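Long-range contacts in putative glucoamylase (Bacteroides caccae ATCC 43185, PDB 4QT9), which is a putative glucoamylase with an alpha/alpha toroid fold and probably hydrolyses glycosidic bonds in glucose-containing saccharides: residues F108-H114 against G132-T138; A139-Q143 against Y266-L271. All coordinates share one frame; numbering follows the deposited sequence.

Contact 1 (F108-H114 against G132-T138)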
ATOM      1  N   PHE A 108      13.737  10.817  10.772  1.00 27.78           N
ATOM      2  CA  PHE A 108      14.348  11.967  10.108  1.00 25.09           C
ATOM      3  C   PHE A 108      13.292  13.017   9.966  1.00 27.32           C
ATOM      4  O   PHE A 108      12.410  12.904   9.125  1.00 27.16           O
ATOM      5  CB  PHE A 108      14.951  11.504   8.750  1.00 24.74           C
ATOM      6  CG  PHE A 108      15.837  10.284   8.910  1.00 24.67           C
ATOM      7  CD1 PHE A 108      15.299   9.001   8.856  1.00 25.78           C
ATOM      8  CD2 PHE A 108      17.175  10.418   9.268  1.00 26.04           C
ATOM      9  CE1 PHE A 108      16.098   7.878   9.082  1.00 24.95           C
ATOM     10  CE2 PHE A 108      17.981   9.296   9.463  1.00 26.72           C
ATOM     11  CZ  PHE A 108      17.435   8.033   9.358  1.00 23.02           C
ATOM     12  N   HIS A 109      13.318  13.986  10.897  1.00 26.10           N
ATOM     13  CA  HIS A 109      12.330  15.070  11.071  1.00 25.19           C
ATOM     14  C   HIS A 109      10.955  14.412  11.257  1.00 28.04           C
ATOM     15  O   HIS A 109       9.989  14.775  10.600  1.00 27.98           O
ATOM     16  CB  HIS A 109      12.368  16.090   9.911  1.00 25.27           C
ATOM     17  CG  HIS A 109      13.527  17.027   9.999  1.00 28.87           C
ATOM     18  ND1 HIS A 109      13.463  18.184  10.747  1.00 30.32           N
ATOM     19  CD2 HIS A 109      14.755  16.937   9.442  1.00 30.64           C
ATOM     20  CE1 HIS A 109      14.642  18.765  10.616  1.00 30.37           C
ATOM     21  NE2 HIS A 109      15.456  18.050   9.848  1.00 30.94           N
ATOM     22  N   GLY A 110      10.924  13.375  12.093  1.00 24.40           N
ATOM     23  CA  GLY A 110       9.707  12.631  12.392  1.00 24.23           C
ATOM     24  C   GLY A 110       9.291  11.599  11.361  1.00 28.15           C
ATOM     25  O   GLY A 110       8.440  10.759  11.656  1.00 29.70           O
ATOM     26  N   ALA A 111       9.852  11.661  10.142  1.00 22.36           N
ATOM     27  CA  ALA A 111       9.511  10.726   9.079  1.00 21.54           C
ATOM     28  C   ALA A 111      10.342   9.436   9.216  1.00 25.85           C
ATOM     29  O   ALA A 111      11.473   9.462   9.703  1.00 25.32           O
ATOM     30  CB  ALA A 111       9.729  11.359   7.703  1.00 21.65           C
ATOM     31  N   TYR A 112       9.789   8.319   8.762  1.00 22.89           N
ATOM     32  CA  TYR A 112      10.501   7.049   8.854  0.50 21.37           C
ATOM     33  C   TYR A 112      11.229   6.727   7.544  1.00 27.42           C
ATOM     34  O   TYR A 112      10.793   7.153   6.466  1.00 25.88           O
ATOM     35  CB  TYR A 112       9.548   5.924   9.266  0.50 20.01           C
ATOM     36  CG  TYR A 112       9.157   6.000  10.728  0.50 20.77           C
ATOM     37  CD1 TYR A 112      10.030   5.572  11.729  0.50 22.25           C
ATOM     38  CD2 TYR A 112       7.933   6.538  11.117  0.50 20.91           C
ATOM     39  CE1 TYR A 112       9.669   5.618  13.076  0.50 21.84           C
ATOM     40  CE2 TYR A 112       7.571   6.615  12.463  0.50 21.14           C
ATOM     41  CZ  TYR A 112       8.444   6.147  13.437  0.50 26.78           C
ATOM     42  OH  TYR A 112       8.100   6.182  14.759  0.50 25.12           O
ATOM     43  N   PRO A 113      12.372   5.985   7.612  1.00 26.45           N
ATOM     44  CA  PRO A 113      13.058   5.613   6.355  1.00 26.05           C
ATOM     45  C   PRO A 113      12.305   4.504   5.629  1.00 29.66           C
ATOM     46  O   PRO A 113      11.408   3.893   6.224  1.00 30.63           O
ATOM     47  CB  PRO A 113      14.396   5.068   6.850  1.00 27.65           C
ATOM     48  CG  PRO A 113      14.074   4.460   8.180  1.00 31.58           C
ATOM     49  CD  PRO A 113      13.059   5.389   8.788  1.00 27.78           C
ATOM     50  N   HIS A 114      12.704   4.187   4.382  1.00 25.37           N
ATOM     51  CA  HIS A 114      12.123   3.048   3.649  1.00 25.08           C
ATOM     52  C   HIS A 114      12.344   1.730   4.418  1.00 27.89           C
ATOM     53  O   HIS A 114      11.415   0.952   4.615  1.00 28.23           O
ATOM     54  CB  HIS A 114      12.756   2.913   2.259  1.00 26.01           C
ATOM     55  CG  HIS A 114      12.007   2.006   1.327  1.00 28.14           C
ATOM     56  ND1 HIS A 114      11.711   2.402   0.053  1.00 30.03           N
ATOM     57  CD2 HIS A 114      11.509   0.766   1.524  1.00 30.19           C
ATOM     58  CE1 HIS A 114      11.035   1.406  -0.494  1.00 29.37           C
ATOM     59  NE2 HIS A 114      10.892   0.398   0.354  1.00 30.12           N
ATOM     60  N   GLY A 132      17.847   8.393   4.569  1.00 27.27           N
ATOM     61  CA  GLY A 132      17.135   9.195   5.554  1.00 26.51           C
ATOM     62  C   GLY A 132      15.657   8.932   5.509  1.00 28.82           C
ATOM     63  O   GLY A 132      15.231   7.792   5.419  1.00 27.17           O
ATOM     64  N   GLY A 133      14.879   9.992   5.597  1.00 25.78           N
ATOM     65  CA  GLY A 133      13.434   9.886   5.552  1.00 23.95           C
ATOM     66  C   GLY A 133      12.920   9.663   4.146  1.00 24.04           C
ATOM     67  O   GLY A 133      13.522  10.108   3.165  1.00 22.93           O
ATOM     68  N   ASP A 134      11.833   8.910   4.065  1.00 19.44           N
ATOM     69  CA  ASP A 134      11.053   8.581   2.865  1.00 19.08           C
ATOM     70  C   ASP A 134       9.615   8.923   3.232  1.00 23.86           C
ATOM     71  O   ASP A 134       9.011   8.203   4.040  1.00 24.34           O
ATOM     72  CB  ASP A 134      11.246   7.078   2.511  1.00 19.87           C
ATOM     73  CG  ASP A 134      10.507   6.657   1.256  1.00 31.13           C
ATOM     74  OD1 ASP A 134       9.346   7.130   1.048  1.00 33.33           O
ATOM     75  OD2 ASP A 134      11.074   5.872   0.472  1.00 30.40           O
ATOM     76  N   LEU A 135       9.100  10.067   2.757  1.00 21.68           N
ATOM     77  CA  LEU A 135       7.775  10.543   3.181  1.00 21.68           C
ATOM     78  C   LEU A 135       6.588   9.718   2.635  1.00 24.87           C
ATOM     79  O   LEU A 135       5.543   9.622   3.291  1.00 25.18           O
ATOM     80  CB  LEU A 135       7.591  12.027   2.842  1.00 21.56           C
ATOM     81  CG  LEU A 135       6.590  12.785   3.713  1.00 26.08           C
ATOM     82  CD1 LEU A 135       7.041  12.856   5.150  1.00 26.51           C
ATOM     83  CD2 LEU A 135       6.330  14.168   3.166  1.00 25.00           C
ATOM     84  N   VAL A 136       6.762   9.094   1.487  1.00 21.79           N
ATOM     85  CA  VAL A 136       5.735   8.237   0.887  1.00 20.79           C
ATOM     86  C   VAL A 136       5.552   6.993   1.754  1.00 23.22           C
ATOM     87  O   VAL A 136       4.436   6.627   2.086  1.00 22.74           O
ATOM     88  CB  VAL A 136       6.132   7.880  -0.553  1.00 24.30           C
ATOM     89  CG1 VAL A 136       5.183   6.843  -1.144  1.00 23.57           C
ATOM     90  CG2 VAL A 136       6.181   9.139  -1.408  1.00 23.85           C
ATOM     91  N   GLU A 137       6.652   6.369   2.146  1.00 21.51           N
ATOM     92  CA  GLU A 137       6.647   5.194   3.007  1.00 22.26           C
ATOM     93  C   GLU A 137       6.103   5.541   4.401  1.00 24.49           C
ATOM     94  O   GLU A 137       5.349   4.753   4.982  1.00 22.99           O
ATOM     95  CB  GLU A 137       8.064   4.634   3.086  1.00 24.59           C
ATOM     96  CG  GLU A 137       8.443   3.852   1.842  1.00 36.79           C
ATOM     97  CD  GLU A 137       7.983   2.408   1.883  1.00 64.04           C
ATOM     98  OE1 GLU A 137       8.608   1.602   2.616  1.00 69.08           O
ATOM     99  OE2 GLU A 137       6.974   2.092   1.213  1.00 50.29           O
ATOM    100  N   THR A 138       6.416   6.747   4.897  1.00 21.96           N
ATOM    101  CA  THR A 138       5.902   7.254   6.184  1.00 20.99           C
ATOM    102  C   THR A 138       4.357   7.372   6.129  1.00 21.34           C
ATOM    103  O   THR A 138       3.667   6.983   7.072  1.00 18.62           O
ATOM    104  CB  THR A 138       6.558   8.596   6.531  1.00 23.96           C
ATOM    105  OG1 THR A 138       7.955   8.390   6.674  1.00 25.62           O
ATOM    106  CG2 THR A 138       5.999   9.210   7.815  1.00 21.18           C
TER
HETATM  107  O   HOH W   1      14.994   5.871   3.523  1.00 17.60           O
HETATM  108  O   HOH W   2      12.932   4.914  -0.824  1.00 30.83           O
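Tyr112 meets the start of helix 135-152 with both polar groups of its backbone, and around these two groups the packing is tight. Its N donates to Thr138 OG1 at 2.8 Å, a bond bent to 143°, while its O receives Asp134 N at 3.2 Å along a straighter path. Thr138 is turned so that OG1 lies beside its own backbone N (chi1 -62°), from where the hydroxyl donates a hydrogen bond to Asp134 O. That oxygen also accepts Thr138 N, the two donors arriving from opposite faces of the carbonyl plane. Asp134 is the N-cap: OD1 takes Glu137 N in a nearly linear bond, approached from above the carboxylate plane. Thr138 thus ties the loop to the first turn of the helix, four residues on from the aspartate that caps it. Close by, Phe108 lays a face of its ring on Gly132, whose CA stands 3.6 Å from the ring centroid, 6° off the normal, in a CH-pi contact. Ala111 CB fills the corner between Thr138 OG1 and Leu135 CD1.

Toward His114 the fit is looser and wetter. One water bridges His114 N and Gly132 O; a second links His114 ND1 to Asp134 OD2, which are themselves 3.6 Å apart. Glu137 reaches over a face of the imidazole, with CG 4.1 Å from the ring centroid and OE1 near its rim; OE1 is hydrogen-bonded to Gly68 N, and an acetate ion lies next to this side chain.

The loop follows helix 88-104, where Leu102 O receives Tyr112 OH, and leads into strand 115-117. Strand 123-124 touches Phe108 and Pro113 through Val123, strand 189-190 pairs antiparallel with 133-134, and helix 209-217 meets Leu135 through Met211.

Contact 2 (A139-Q143 against Y266-L271); sequences AFLMQ and YSFLGL
Gln143 spans the gap from helix 135-152 to the 266-271 segment with both ends of its amide. NE2 donates to Tyr266 O at 2.9 Å in an almost straight bond (171°), with the acceptor lying close to the amide plane. OE1 collects two backbone N-H groups: Gly270 N at 2.9 Å, which arrives from well above the amide carbonyl plane, and Leu271 N in a weak bond at 3.3 Å. With three bonds on one buried amide, its rotation is fixed, and a side chain satisfies one carbonyl and two N-H groups of the turning backbone, one of them weakly. The chain reaches that far because it is fully extended, CG anti to the backbone N (chi1 177°) and CD anti in turn. Gly270 passes close along it, its CA 4.1 Å from Gln143 CG.

One helical turn earlier, Phe140 forms the apolar half of the contact. Tyr266 presents its edge to the face of the Phe140 ring in a T-shaped pair, with centroids 5.3 Å apart and planes at 85°. Tyr266 CB also packs against Phe140 CE1 at 3.6 Å.

An alpha/alpha toroid stacks helical hairpins into a ring, with one helix layer inside another; here one helix is joined, near the centre of the chain, to a loop more than a hundred residues away in sequence, between strands 247-251 and 276-277.

Farther out, Phe72 of helix 67-83 meets the rings of both Phe140 and Tyr266, the latter edge-to-face, and Met75 touches Gln143. The segment has fixings of its own: Ser267 OG is hydrogen-bonded to Glu207 O and Ile210 N, Leu269 O accepts Asn404 ND2 of helix 392-406, and Phe268 O receives Trp411 NE1.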
ATOM      1  N   ALA A 139       3.837   7.837   4.989  1.00 18.92           N
ATOM      2  CA  ALA A 139       2.404   8.022   4.781  1.00 18.57           C
ATOM      3  C   ALA A 139       1.660   6.676   4.820  1.00 22.14           C
ATOM      4  O   ALA A 139       0.610   6.592   5.461  1.00 22.97           O
ATOM      5  CB  ALA A 139       2.170   8.726   3.478  1.00 18.02           C
ATOM      6  N   PHE A 140       2.203   5.633   4.165  1.00 18.55           N
ATOM      7  CA  PHE A 140       1.646   4.273   4.165  1.00 18.33           C
ATOM      8  C   PHE A 140       1.697   3.671   5.576  1.00 19.78           C
ATOM      9  O   PHE A 140       0.750   3.027   5.985  1.00 21.32           O
ATOM     10  CB  PHE A 140       2.354   3.363   3.141  1.00 19.64           C
ATOM     11  CG  PHE A 140       2.144   3.818   1.705  1.00 19.95           C
ATOM     12  CD1 PHE A 140       0.915   4.315   1.287  1.00 21.17           C
ATOM     13  CD2 PHE A 140       3.181   3.768   0.786  1.00 21.96           C
ATOM     14  CE1 PHE A 140       0.733   4.772  -0.015  1.00 22.66           C
ATOM     15  CE2 PHE A 140       2.990   4.205  -0.533  1.00 24.63           C
ATOM     16  CZ  PHE A 140       1.772   4.718  -0.923  1.00 22.08           C
ATOM     17  N   LEU A 141       2.723   3.942   6.338  1.00 17.13           N
ATOM     18  CA  LEU A 141       2.776   3.475   7.736  1.00 17.20           C
ATOM     19  C   LEU A 141       1.727   4.200   8.580  1.00 22.66           C
ATOM     20  O   LEU A 141       1.031   3.559   9.389  1.00 23.15           O
ATOM     21  CB  LEU A 141       4.187   3.685   8.315  1.00 17.08           C
ATOM     22  CG  LEU A 141       4.452   3.292   9.785  1.00 21.83           C
ATOM     23  CD1 LEU A 141       4.227   1.771  10.058  1.00 21.71           C
ATOM     24  CD2 LEU A 141       5.875   3.600  10.153  1.00 26.38           C
HETATM   25  N   MSE A 142       1.620   5.541   8.408  1.00 19.19           N
HETATM   26  CA  MSE A 142       0.690   6.345   9.209  1.00 17.14           C
HETATM   27  C   MSE A 142      -0.758   6.014   8.868  1.00 24.34           C
HETATM   28  O   MSE A 142      -1.575   5.977   9.777  1.00 27.75           O
HETATM   29  CB  MSE A 142       0.955   7.849   9.050  1.00 18.57           C
HETATM   30  CG  MSE A 142       2.209   8.311   9.755  1.00 22.82           C
HETATM   31 SE   MSE A 142       2.111   8.044  11.670  0.75 29.17          SE
HETATM   32  CE  MSE A 142       0.188   8.037  12.025  1.00 28.21           C
ATOM     33  N   GLN A 143      -1.068   5.706   7.597  1.00 20.70           N
ATOM     34  CA  GLN A 143      -2.424   5.298   7.207  1.00 22.32           C
ATOM     35  C   GLN A 143      -2.857   4.045   8.055  1.00 26.94           C
ATOM     36  O   GLN A 143      -3.978   3.995   8.575  1.00 26.39           O
ATOM     37  CB  GLN A 143      -2.484   5.013   5.693  1.00 24.03           C
ATOM     38  CG  GLN A 143      -3.840   4.507   5.191  1.00 26.80           C
ATOM     39  CD  GLN A 143      -3.932   4.315   3.694  1.00 37.96           C
ATOM     40  OE1 GLN A 143      -4.952   4.658   3.074  1.00 37.49           O
ATOM     41  NE2 GLN A 143      -2.905   3.728   3.076  1.00 25.24           N
ATOM     42  N   TYR A 266      -2.870   1.417  -2.968  1.00 21.61           N
ATOM     43  CA  TYR A 266      -2.129   1.830  -1.736  1.00 20.88           C
ATOM     44  C   TYR A 266      -2.773   3.022  -0.985  1.00 25.15           C
ATOM     45  O   TYR A 266      -2.939   2.942   0.236  1.00 26.87           O
ATOM     46  CB  TYR A 266      -0.672   2.192  -2.062  1.00 20.36           C
ATOM     47  CG  TYR A 266       0.278   1.070  -2.418  1.00 20.84           C
ATOM     48  CD1 TYR A 266      -0.185  -0.227  -2.643  1.00 21.88           C
ATOM     49  CD2 TYR A 266       1.656   1.297  -2.498  1.00 20.97           C
ATOM     50  CE1 TYR A 266       0.692  -1.261  -2.967  1.00 21.87           C
ATOM     51  CE2 TYR A 266       2.545   0.260  -2.785  1.00 20.28           C
ATOM     52  CZ  TYR A 266       2.051  -1.001  -3.070  1.00 26.41           C
ATOM     53  OH  TYR A 266       2.919  -1.994  -3.435  1.00 27.86           O
ATOM     54  N   SER A 267      -3.150   4.108  -1.710  1.00 20.94           N
ATOM     55  CA  SER A 267      -3.763   5.273  -1.054  1.00 21.41           C
ATOM     56  C   SER A 267      -5.236   5.032  -0.717  1.00 27.56           C
ATOM     57  O   SER A 267      -5.845   5.898  -0.112  1.00 28.56           O
ATOM     58  CB  SER A 267      -3.647   6.520  -1.928  1.00 22.22           C
ATOM     59  OG  SER A 267      -2.309   6.979  -1.934  1.00 25.32           O
ATOM     60  N   PHE A 268      -5.804   3.869  -1.085  1.00 22.72           N
ATOM     61  CA  PHE A 268      -7.219   3.601  -0.837  1.00 21.41           C
ATOM     62  C   PHE A 268      -7.463   2.426   0.111  1.00 23.21           C
ATOM     63  O   PHE A 268      -8.581   1.913   0.171  1.00 22.46           O
ATOM     64  CB  PHE A 268      -7.951   3.397  -2.177  1.00 22.77           C
ATOM     65  CG  PHE A 268      -7.902   4.665  -2.993  1.00 24.32           C
ATOM     66  CD1 PHE A 268      -8.591   5.807  -2.583  1.00 27.28           C
ATOM     67  CD2 PHE A 268      -7.112   4.748  -4.131  1.00 25.81           C
ATOM     68  CE1 PHE A 268      -8.517   6.990  -3.325  1.00 26.97           C
ATOM     69  CE2 PHE A 268      -7.046   5.929  -4.871  1.00 27.31           C
ATOM     70  CZ  PHE A 268      -7.740   7.042  -4.460  1.00 24.47           C
ATOM     71  N   LEU A 269      -6.450   2.063   0.920  1.00 22.21           N
ATOM     72  CA  LEU A 269      -6.583   0.999   1.932  1.00 22.23           C
ATOM     73  C   LEU A 269      -7.362   1.520   3.137  1.00 26.02           C
ATOM     74  O   LEU A 269      -8.223   0.810   3.669  1.00 25.34           O
ATOM     75  CB  LEU A 269      -5.235   0.436   2.357  1.00 21.92           C
ATOM     76  CG  LEU A 269      -4.327  -0.173   1.281  1.00 26.07           C
ATOM     77  CD1 LEU A 269      -3.098  -0.743   1.947  1.00 25.93           C
ATOM     78  CD2 LEU A 269      -4.992  -1.300   0.562  1.00 26.62           C
ATOM     79  N   GLY A 270      -7.088   2.768   3.513  1.00 23.22           N
ATOM     80  CA  GLY A 270      -7.766   3.457   4.603  1.00 23.87           C
ATOM     81  C   GLY A 270      -8.703   4.505   4.051  1.00 27.57           C
ATOM     82  O   GLY A 270      -9.857   4.628   4.489  1.00 26.10           O
ATOM     83  N   LEU A 271      -8.194   5.286   3.086  1.00 24.67           N
ATOM     84  CA  LEU A 271      -8.980   6.308   2.397  1.00 24.33           C
ATOM     85  C   LEU A 271     -10.084   5.607   1.569  1.00 28.22           C
ATOM     86  O   LEU A 271      -9.774   4.892   0.632  1.00 27.22           O
ATOM     87  CB  LEU A 271      -8.060   7.166   1.518  1.00 23.13           C
ATOM     88  CG  LEU A 271      -8.723   8.315   0.738  1.00 26.88           C
ATOM     89  CD1 LEU A 271      -9.187   9.423   1.664  1.00 25.51           C
ATOM     90  CD2 LEU A 271      -7.775   8.883  -0.280  1.00 27.56           C
TER

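Overall arrangement
The two contacts follow one another along the chain and share helix 135-152: contact 1 takes its capped first turn, contact 2 the turn that follows. Their centres lie about 15 Å apart, and they touch where the Tyr112 ring, in the conformer given here, packs on Leu141. Contact 1 is local in sequence, its segments separated by 17 residues, and lies about 15 Å from the centre of the chain; contact 2 joins segments with 122 residues between them and lies only about 6 Å from it. A single helix is thereby held at its beginning by a nearby loop and deeper in the toroid by a distant part of the chain, with helix 209-217 flanking both contacts.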